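Local coordinates for putative carboxynorspermidine decarboxylase protein (Sinorhizobium meliloti, PDB 3MT1), which probably catalyses the pyridoxal 5'-phosphate-dependent decarboxylation of carboxynorspermidine and carboxyspermidine to norspermidine and spermidine, working as a homodimer, at the interface of chains A and B. Numbering follows the deposited sequence. Chains: chain A/B, Putative carboxynorspermidine decarboxylase protein.

Contact 1: the interface of chains A and B. Residues chain A 78-81, 103; chain B 247-248, 258, 292-293.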
ATOM      1  N   SER A  78       6.251 -19.784  -4.303  1.00 33.49           N
ATOM      2  CA  SER A  78       6.556 -18.774  -3.367  1.00 33.91           C
ATOM      3  C   SER A  78       8.031 -18.659  -3.269  1.00 35.32           C
ATOM      4  O   SER A  78       8.725 -19.659  -3.286  1.00 37.17           O
ATOM      5  CB  SER A  78       5.953 -19.101  -2.023  1.00 34.32           C
ATOM      6  OG  SER A  78       6.550 -18.334  -0.989  1.00 35.84           O
ATOM      7  N   VAL A  79       8.503 -17.424  -3.194  1.00 35.20           N
ATOM      8  CA  VAL A  79       9.879 -17.120  -2.911  1.00 36.51           C
ATOM      9  C   VAL A  79      10.403 -17.953  -1.735  1.00 38.10           C
ATOM     10  O   VAL A  79      11.571 -18.335  -1.710  1.00 39.66           O
ATOM     11  CB  VAL A  79      10.025 -15.573  -2.676  1.00 37.06           C
ATOM     12  CG1 VAL A  79      11.339 -15.176  -2.034  1.00 37.45           C
ATOM     13  CG2 VAL A  79       9.873 -14.845  -4.000  1.00 37.13           C
ATOM     14  N   ALA A  80       9.548 -18.233  -0.757  1.00 38.26           N
ATOM     15  CA  ALA A  80       9.950 -18.995   0.427  1.00 39.47           C
ATOM     16  C   ALA A  80       8.705 -19.410   1.190  1.00 39.82           C
ATOM     17  O   ALA A  80       7.840 -18.591   1.489  1.00 38.50           O
ATOM     18  CB  ALA A  80      10.860 -18.171   1.315  1.00 39.92           C
ATOM     19  N   TYR A  81       8.605 -20.697   1.493  1.00 41.55           N
ATOM     20  CA  TYR A  81       7.477 -21.189   2.270  1.00 42.35           C
ATOM     21  C   TYR A  81       7.891 -21.337   3.692  1.00 43.64           C
ATOM     22  O   TYR A  81       9.046 -21.644   3.966  1.00 44.58           O
ATOM     23  CB  TYR A  81       7.076 -22.558   1.790  1.00 43.24           C
ATOM     24  CG  TYR A  81       6.624 -22.587   0.373  1.00 43.19           C
ATOM     25  CD1 TYR A  81       7.475 -23.042  -0.633  1.00 44.15           C
ATOM     26  CD2 TYR A  81       5.346 -22.176   0.038  1.00 41.24           C
ATOM     27  CE1 TYR A  81       7.059 -23.088  -1.945  1.00 46.09           C
ATOM     28  CE2 TYR A  81       4.920 -22.222  -1.247  1.00 43.50           C
ATOM     29  CZ  TYR A  81       5.772 -22.673  -2.244  1.00 46.02           C
ATOM     30  OH  TYR A  81       5.328 -22.707  -3.544  1.00 48.26           O
ATOM     31  N   GLN A 103      15.013 -24.774  -0.171  1.00 44.33           N
ATOM     32  CA  GLN A 103      13.547 -24.859  -0.060  1.00 43.69           C
ATOM     33  C   GLN A 103      13.017 -26.173  -0.628  1.00 44.67           C
ATOM     34  O   GLN A 103      12.229 -26.864   0.022  1.00 44.33           O
ATOM     35  CB  GLN A 103      12.865 -23.697  -0.808  1.00 41.95           C
ATOM     36  CG  GLN A 103      12.762 -22.390  -0.049  1.00 40.49           C
ATOM     37  CD  GLN A 103      11.501 -22.310   0.741  1.00 42.12           C
ATOM     38  OE1 GLN A 103      10.389 -22.332   0.184  1.00 39.99           O
ATOM     39  NE2 GLN A 103      11.646 -22.210   2.065  1.00 42.44           N
TER
ATOM     40  N   LEU B 247      13.165 -17.464   6.510  1.00 42.81           N
ATOM     41  CA  LEU B 247      12.545 -18.629   5.895  1.00 44.36           C
ATOM     42  C   LEU B 247      13.493 -19.365   4.935  1.00 46.07           C
ATOM     43  O   LEU B 247      13.366 -20.563   4.730  1.00 47.54           O
ATOM     44  CB  LEU B 247      11.280 -18.207   5.139  1.00 43.38           C
ATOM     45  CG  LEU B 247      10.127 -17.541   5.866  1.00 41.84           C
ATOM     46  CD1 LEU B 247       9.147 -17.204   4.833  1.00 42.15           C
ATOM     47  CD2 LEU B 247       9.487 -18.450   6.903  1.00 45.03           C
ATOM     48  N   ASP B 248      14.424 -18.638   4.334  1.00 46.43           N
ATOM     49  CA  ASP B 248      15.403 -19.235   3.446  1.00 49.42           C
ATOM     50  C   ASP B 248      16.666 -18.412   3.406  1.00 50.03           C
ATOM     51  O   ASP B 248      16.667 -17.212   3.666  1.00 48.08           O
ATOM     52  CB  ASP B 248      14.859 -19.420   2.030  1.00 49.66           C
ATOM     53  CG  ASP B 248      15.513 -20.594   1.301  1.00 54.84           C
ATOM     54  OD1 ASP B 248      16.002 -21.558   1.967  1.00 56.84           O
ATOM     55  OD2 ASP B 248      15.526 -20.555   0.047  1.00 57.92           O
ATOM     56  N   ILE B 258      15.555 -14.372   3.305  1.00 38.81           N
ATOM     57  CA  ILE B 258      14.130 -14.112   3.087  1.00 35.79           C
ATOM     58  C   ILE B 258      13.362 -14.181   4.400  1.00 34.84           C
ATOM     59  O   ILE B 258      13.464 -15.173   5.120  1.00 36.07           O
ATOM     60  CB  ILE B 258      13.485 -15.176   2.150  1.00 37.02           C
ATOM     61  CG1 ILE B 258      14.433 -15.583   1.006  1.00 37.88           C
ATOM     62  CG2 ILE B 258      12.077 -14.699   1.633  1.00 32.86           C
ATOM     63  CD1 ILE B 258      14.558 -14.532  -0.103  1.00 39.84           C
ATOM     64  N   GLY B 292      11.952  -9.342   1.346  1.00 43.69           N
ATOM     65  CA  GLY B 292      10.600  -9.781   1.594  1.00 42.86           C
ATOM     66  C   GLY B 292      10.212 -11.031   0.825  1.00 44.62           C
ATOM     67  O   GLY B 292      10.927 -11.520  -0.057  1.00 44.76           O
ATOM     68  N   LYS B 293       9.036 -11.516   1.165  1.00 45.38           N
ATOM     69  CA  LYS B 293       8.458 -12.714   0.615  1.00 47.62           C
ATOM     70  C   LYS B 293       7.816 -12.433  -0.768  1.00 48.73           C
ATOM     71  O   LYS B 293       7.267 -13.329  -1.366  1.00 50.11           O
ATOM     72  CB  LYS B 293       7.379 -13.154   1.608  1.00 47.72           C
ATOM     73  CG  LYS B 293       7.272 -14.630   1.880  1.00 51.04           C
ATOM     74  CD  LYS B 293       6.195 -14.887   2.942  1.00 52.93           C
ATOM     75  CE  LYS B 293       5.128 -15.823   2.406  1.00 55.08           C
ATOM     76  NZ  LYS B 293       5.620 -17.227   2.341  1.00 60.05           N
TER
HETATM   77  O   HOH W   1      11.239 -21.941   5.469  1.00 27.86           O
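A:Ala80 and A:Val79, in the loop that follows strand 73-78, press against B:Ile258, B:Leu247 and B:Lys293 in the homodimer interface of this member of the class-II Orn/Lys/Arg decarboxylase family. A:Ala80 has the most surface hidden here, 59 Å², and its methyl CB touches two chain B side chains, 3.7 Å from B:Ile258 CG2 and in similar reach of B:Leu247 CB. A:Val79 crosses B:Ile258 at about a right angle. Its branch CG1, anti to the backbone N (chi1 165°), is turned toward both CG2 and the terminal CD1 of B:Ile258, while CB and CG2 of the valine lie nearer the main-chain oxygen of B:Lys293.

The polar counterpart is the side-chain amino group of B:Lys293. The lysine chain bends at its last two torsions, which brings B:Lys293 NZ to the carbonyl A:Ala80 O at 2.7 Å, nearly head-on to the C=O bond. The same oxygen also accepts from the hydroxyl A:Ser78 OG, whose approach is from above the carbonyl plane, so two donors grip it from different directions. A:Ser78 OG in turn accepts from A:Ala80 N, which is likely to hold the turn of the loop in shape.

A:Gln103, from helix 101-107, braces this loop from within chain A: its amide oxygen OE1 accepts from A:Tyr81 N at 2.8 Å, and NE2 gives a longer, in-plane bond to A:Tyr81 O. Across the interface its CG lies beside the carboxylate of B:Asp248, with the amide and carboxylate planes 61° apart. An alanine here would probably leave A:Tyr81 N without its acceptor and open a gap beside B:Asp248, allowing the loop that carries A:Ala80 to shift. Water 1 lies 2.7 Å from A:Tyr81 O and 2.6 Å from B:Leu247 O, bridging the two main-chain carbonyls.

Contact 2: the interface of chains A and B. Residues chain A 268, 327-330; chain B 264, 268, 328-332.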
ATOM      1  N   LEU A 268      -1.590   2.259  -6.247  1.00 28.86           N
ATOM      2  CA  LEU A 268      -0.292   2.358  -5.665  1.00 29.35           C
ATOM      3  C   LEU A 268       0.877   2.204  -6.658  1.00 30.58           C
ATOM      4  O   LEU A 268       1.927   2.821  -6.482  1.00 32.36           O
ATOM      5  CB  LEU A 268      -0.244   1.345  -4.521  1.00 30.07           C
ATOM      6  CG  LEU A 268       0.956   1.111  -3.629  1.00 29.88           C
ATOM      7  CD1 LEU A 268       1.328   2.393  -2.952  1.00 31.28           C
ATOM      8  CD2 LEU A 268       0.677  -0.013  -2.619  1.00 28.35           C
ATOM      9  N   VAL A 327      -5.703  -5.330  -5.625  1.00 30.98           N
ATOM     10  CA  VAL A 327      -4.990  -6.331  -4.908  1.00 31.74           C
ATOM     11  C   VAL A 327      -4.040  -5.656  -3.876  1.00 31.25           C
ATOM     12  O   VAL A 327      -3.334  -6.297  -3.126  1.00 31.79           O
ATOM     13  CB  VAL A 327      -4.273  -7.173  -5.996  1.00 32.56           C
ATOM     14  CG1 VAL A 327      -2.864  -7.399  -5.690  1.00 33.70           C
ATOM     15  CG2 VAL A 327      -5.052  -8.461  -6.263  1.00 30.79           C
ATOM     16  N   LYS A 328      -4.003  -4.342  -3.859  1.00 30.13           N
ATOM     17  CA  LYS A 328      -3.059  -3.681  -2.983  1.00 30.45           C
ATOM     18  C   LYS A 328      -3.563  -2.318  -2.513  1.00 29.27           C
ATOM     19  O   LYS A 328      -2.788  -1.490  -2.042  1.00 28.95           O
ATOM     20  CB  LYS A 328      -1.684  -3.575  -3.635  1.00 30.94           C
ATOM     21  CG  LYS A 328      -1.675  -2.758  -4.918  1.00 29.45           C
ATOM     22  CD  LYS A 328      -0.208  -2.592  -5.306  1.00 32.99           C
ATOM     23  CE  LYS A 328       0.187  -3.591  -6.360  1.00 35.81           C
ATOM     24  NZ  LYS A 328       1.644  -3.616  -6.570  1.00 33.60           N
ATOM     25  N   LYS A 329      -4.868  -2.128  -2.632  1.00 27.99           N
ATOM     26  CA  LYS A 329      -5.506  -0.960  -2.119  1.00 27.78           C
ATOM     27  C   LYS A 329      -5.391  -1.023  -0.597  1.00 28.96           C
ATOM     28  O   LYS A 329      -5.325  -2.145   0.020  1.00 29.27           O
ATOM     29  CB  LYS A 329      -6.974  -0.970  -2.537  1.00 28.01           C
ATOM     30  CG  LYS A 329      -7.671  -2.264  -2.164  1.00 29.37           C
ATOM     31  CD  LYS A 329      -9.185  -2.233  -2.465  1.00 31.48           C
ATOM     32  CE  LYS A 329      -9.787  -3.604  -2.431  1.00 30.74           C
ATOM     33  NZ  LYS A 329      -9.448  -4.265  -1.142  1.00 37.19           N
ATOM     34  N   ASN A 330      -5.372   0.165  -0.001  1.00 27.53           N
ATOM     35  CA  ASN A 330      -5.224   0.278   1.436  1.00 28.91           C
ATOM     36  C   ASN A 330      -6.021   1.455   2.034  1.00 28.61           C
ATOM     37  O   ASN A 330      -6.739   2.149   1.321  1.00 27.60           O
ATOM     38  CB  ASN A 330      -3.739   0.383   1.768  1.00 28.89           C
ATOM     39  CG  ASN A 330      -3.084   1.518   1.025  1.00 29.98           C
ATOM     40  OD1 ASN A 330      -3.254   2.687   1.381  1.00 27.28           O
ATOM     41  ND2 ASN A 330      -2.373   1.186  -0.047  1.00 27.16           N
TER
ATOM     42  N   GLU B 264       6.377  -4.045   0.742  1.00 33.95           N
ATOM     43  CA  GLU B 264       5.263  -3.465   0.021  1.00 34.31           C
ATOM     44  C   GLU B 264       3.973  -3.570   0.824  1.00 33.42           C
ATOM     45  O   GLU B 264       3.153  -2.639   0.838  1.00 33.40           O
ATOM     46  CB  GLU B 264       5.076  -4.048  -1.400  1.00 35.07           C
ATOM     47  CG  GLU B 264       3.977  -3.288  -2.137  1.00 36.77           C
ATOM     48  CD  GLU B 264       3.925  -3.550  -3.621  1.00 40.39           C
ATOM     49  OE1 GLU B 264       4.922  -4.037  -4.170  1.00 46.89           O
ATOM     50  OE2 GLU B 264       2.877  -3.300  -4.242  1.00 39.23           O
ATOM     51  N   LEU B 268       5.245   0.185   3.888  1.00 33.01           N
ATOM     52  CA  LEU B 268       5.174   0.618   2.526  1.00 33.37           C
ATOM     53  C   LEU B 268       5.943   1.910   2.303  1.00 34.67           C
ATOM     54  O   LEU B 268       6.431   2.158   1.208  1.00 35.27           O
ATOM     55  CB  LEU B 268       3.704   0.732   2.118  1.00 33.67           C
ATOM     56  CG  LEU B 268       3.276   1.421   0.806  1.00 35.36           C
ATOM     57  CD1 LEU B 268       3.813   0.694  -0.449  1.00 35.75           C
ATOM     58  CD2 LEU B 268       1.741   1.630   0.708  1.00 33.81           C
ATOM     59  N   LYS B 328      -1.370   1.628   6.442  1.00 32.53           N
ATOM     60  CA  LYS B 328      -1.298   1.510   5.004  1.00 32.11           C
ATOM     61  C   LYS B 328      -0.897   0.108   4.579  1.00 30.36           C
ATOM     62  O   LYS B 328      -0.497  -0.112   3.456  1.00 29.89           O
ATOM     63  CB  LYS B 328      -0.431   2.615   4.374  1.00 32.64           C
ATOM     64  CG  LYS B 328       0.972   2.779   4.962  1.00 34.21           C
ATOM     65  CD  LYS B 328       1.788   3.782   4.120  1.00 35.57           C
ATOM     66  CE  LYS B 328       1.861   5.129   4.793  1.00 35.60           C
ATOM     67  NZ  LYS B 328       2.097   6.220   3.851  1.00 34.04           N
ATOM     68  N   LYS B 329      -1.052  -0.845   5.482  1.00 29.27           N
ATOM     69  CA  LYS B 329      -0.786  -2.222   5.149  1.00 28.01           C
ATOM     70  C   LYS B 329      -1.805  -2.775   4.170  1.00 28.56           C
ATOM     71  O   LYS B 329      -2.972  -2.373   4.160  1.00 29.67           O
ATOM     72  CB  LYS B 329      -0.748  -3.056   6.415  1.00 29.07           C
ATOM     73  CG  LYS B 329      -2.044  -3.094   7.226  1.00 27.66           C
ATOM     74  CD  LYS B 329      -1.828  -3.923   8.516  1.00 27.85           C
ATOM     75  CE  LYS B 329      -2.846  -3.522   9.607  1.00 29.88           C
ATOM     76  NZ  LYS B 329      -4.217  -3.604   9.017  1.00 28.84           N
ATOM     77  N   ASN B 330      -1.372  -3.713   3.350  1.00 27.92           N
ATOM     78  CA  ASN B 330      -2.247  -4.265   2.319  1.00 28.57           C
ATOM     79  C   ASN B 330      -1.990  -5.781   2.060  1.00 29.16           C
ATOM     80  O   ASN B 330      -1.058  -6.388   2.632  1.00 28.34           O
ATOM     81  CB  ASN B 330      -2.046  -3.452   1.048  1.00 28.01           C
ATOM     82  CG  ASN B 330      -0.610  -3.450   0.616  1.00 28.51           C
ATOM     83  OD1 ASN B 330      -0.157  -4.397  -0.033  1.00 31.35           O
ATOM     84  ND2 ASN B 330       0.146  -2.417   1.016  1.00 26.11           N
ATOM     85  N   TRP B 331      -2.780  -6.355   1.154  1.00 30.30           N
ATOM     86  CA  TRP B 331      -2.781  -7.783   0.878  1.00 30.95           C
ATOM     87  C   TRP B 331      -1.990  -8.150  -0.379  1.00 32.35           C
ATOM     88  O   TRP B 331      -2.240  -9.165  -1.024  1.00 32.55           O
ATOM     89  CB  TRP B 331      -4.214  -8.202   0.680  1.00 32.61           C
ATOM     90  CG  TRP B 331      -4.941  -8.353   1.927  1.00 32.14           C
ATOM     91  CD1 TRP B 331      -6.004  -7.619   2.341  1.00 29.11           C
ATOM     92  CD2 TRP B 331      -4.667  -9.310   2.962  1.00 30.69           C
ATOM     93  NE1 TRP B 331      -6.422  -8.065   3.570  1.00 31.67           N
ATOM     94  CE2 TRP B 331      -5.629  -9.106   3.973  1.00 31.06           C
ATOM     95  CE3 TRP B 331      -3.712 -10.327   3.125  1.00 29.07           C
ATOM     96  CZ2 TRP B 331      -5.664  -9.881   5.146  1.00 32.46           C
ATOM     97  CZ3 TRP B 331      -3.746 -11.105   4.282  1.00 29.14           C
ATOM     98  CH2 TRP B 331      -4.715 -10.887   5.273  1.00 30.79           C
ATOM     99  N   PHE B 332      -1.033  -7.297  -0.745  1.00 32.70           N
ATOM    100  CA  PHE B 332      -0.186  -7.563  -1.877  1.00 33.17           C
ATOM    101  C   PHE B 332       0.377  -8.985  -1.841  1.00 33.20           C
ATOM    102  O   PHE B 332       0.919  -9.433  -0.803  1.00 32.42           O
ATOM    103  CB  PHE B 332       0.943  -6.586  -1.816  1.00 33.48           C
ATOM    104  CG  PHE B 332       1.950  -6.765  -2.893  1.00 37.98           C
ATOM    105  CD1 PHE B 332       1.605  -6.560  -4.232  1.00 42.58           C
ATOM    106  CD2 PHE B 332       3.252  -7.132  -2.571  1.00 41.44           C
ATOM    107  CE1 PHE B 332       2.552  -6.719  -5.242  1.00 45.39           C
ATOM    108  CE2 PHE B 332       4.218  -7.282  -3.584  1.00 45.09           C
ATOM    109  CZ  PHE B 332       3.868  -7.065  -4.909  1.00 44.68           C
TER
HETATM  110  O   HOH W   2      -4.798  -4.905  -0.116  1.00 28.00           O
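A:Lys328 reaches across the dimer interface of this class-II Orn/Lys/Arg decarboxylase to B:Glu264, in a patch where 327-330 of chain A meets 328-332 of chain B. The lysine passes the glutamate at a slant. It leaves its backbone with CG between N and the carbonyl carbon (chi1 61°) and bends at chi3 (99°), which carries its amino group to the carboxylate. A:Lys328 NZ and B:Glu264 OE2 are 2.7 Å apart in a salt bridge that uses the syn lone pair of the oxygen.

The end of the same lysine runs parallel to the B:Phe332 side chain, with A:Lys328 CE 3.9 Å from the ring atom B:Phe332 CD1. One face of that ring is covered toward its rim by B:Glu264 OE1, and the phenyl and carboxylate thus border the lysine together.

B:Asn330 ties these partners together within chain B. Its amide ND2 donates to the main-chain B:Glu264 O at 3.0 Å, while OD1 accepts B:Phe332 N on a lone pair, in the carbonyl plane, fixing which way round the amide sits. Across the interface its CB packs against the main-chain oxygens of A:Lys328 and A:Lys329. A:Asn330 lies in the equivalent way, alongside B:Lys328.

A:Leu268 and B:Leu268 meet tip to tip, each with CG anti to its backbone N, and A:Leu268 CD1 is 3.8 Å from B:Leu268 CD2. Nearby, a water joins A:Lys329 O to B:Trp331 N.

The C-alpha centres of contact 1 and contact 2 lie about 19 Å apart, and no residue belongs to both. In chain B, contact 1 uses strands 240-251 and 255-259 with the loop at 292-293; contact 2 takes up the chain soon after the second strand, at helices 263-266 and 268-273, and adds 328-332. Chain A offers a loop and helix 101-107 at contact 1, and 327-330 with helix 268-272 at contact 2. In contact 2 the leucines and the 328-330 segments pair with their own equivalents, as expected close to the two-fold axis. Both patches recur with the chains exchanged, tying the homodimer at its centre and farther out.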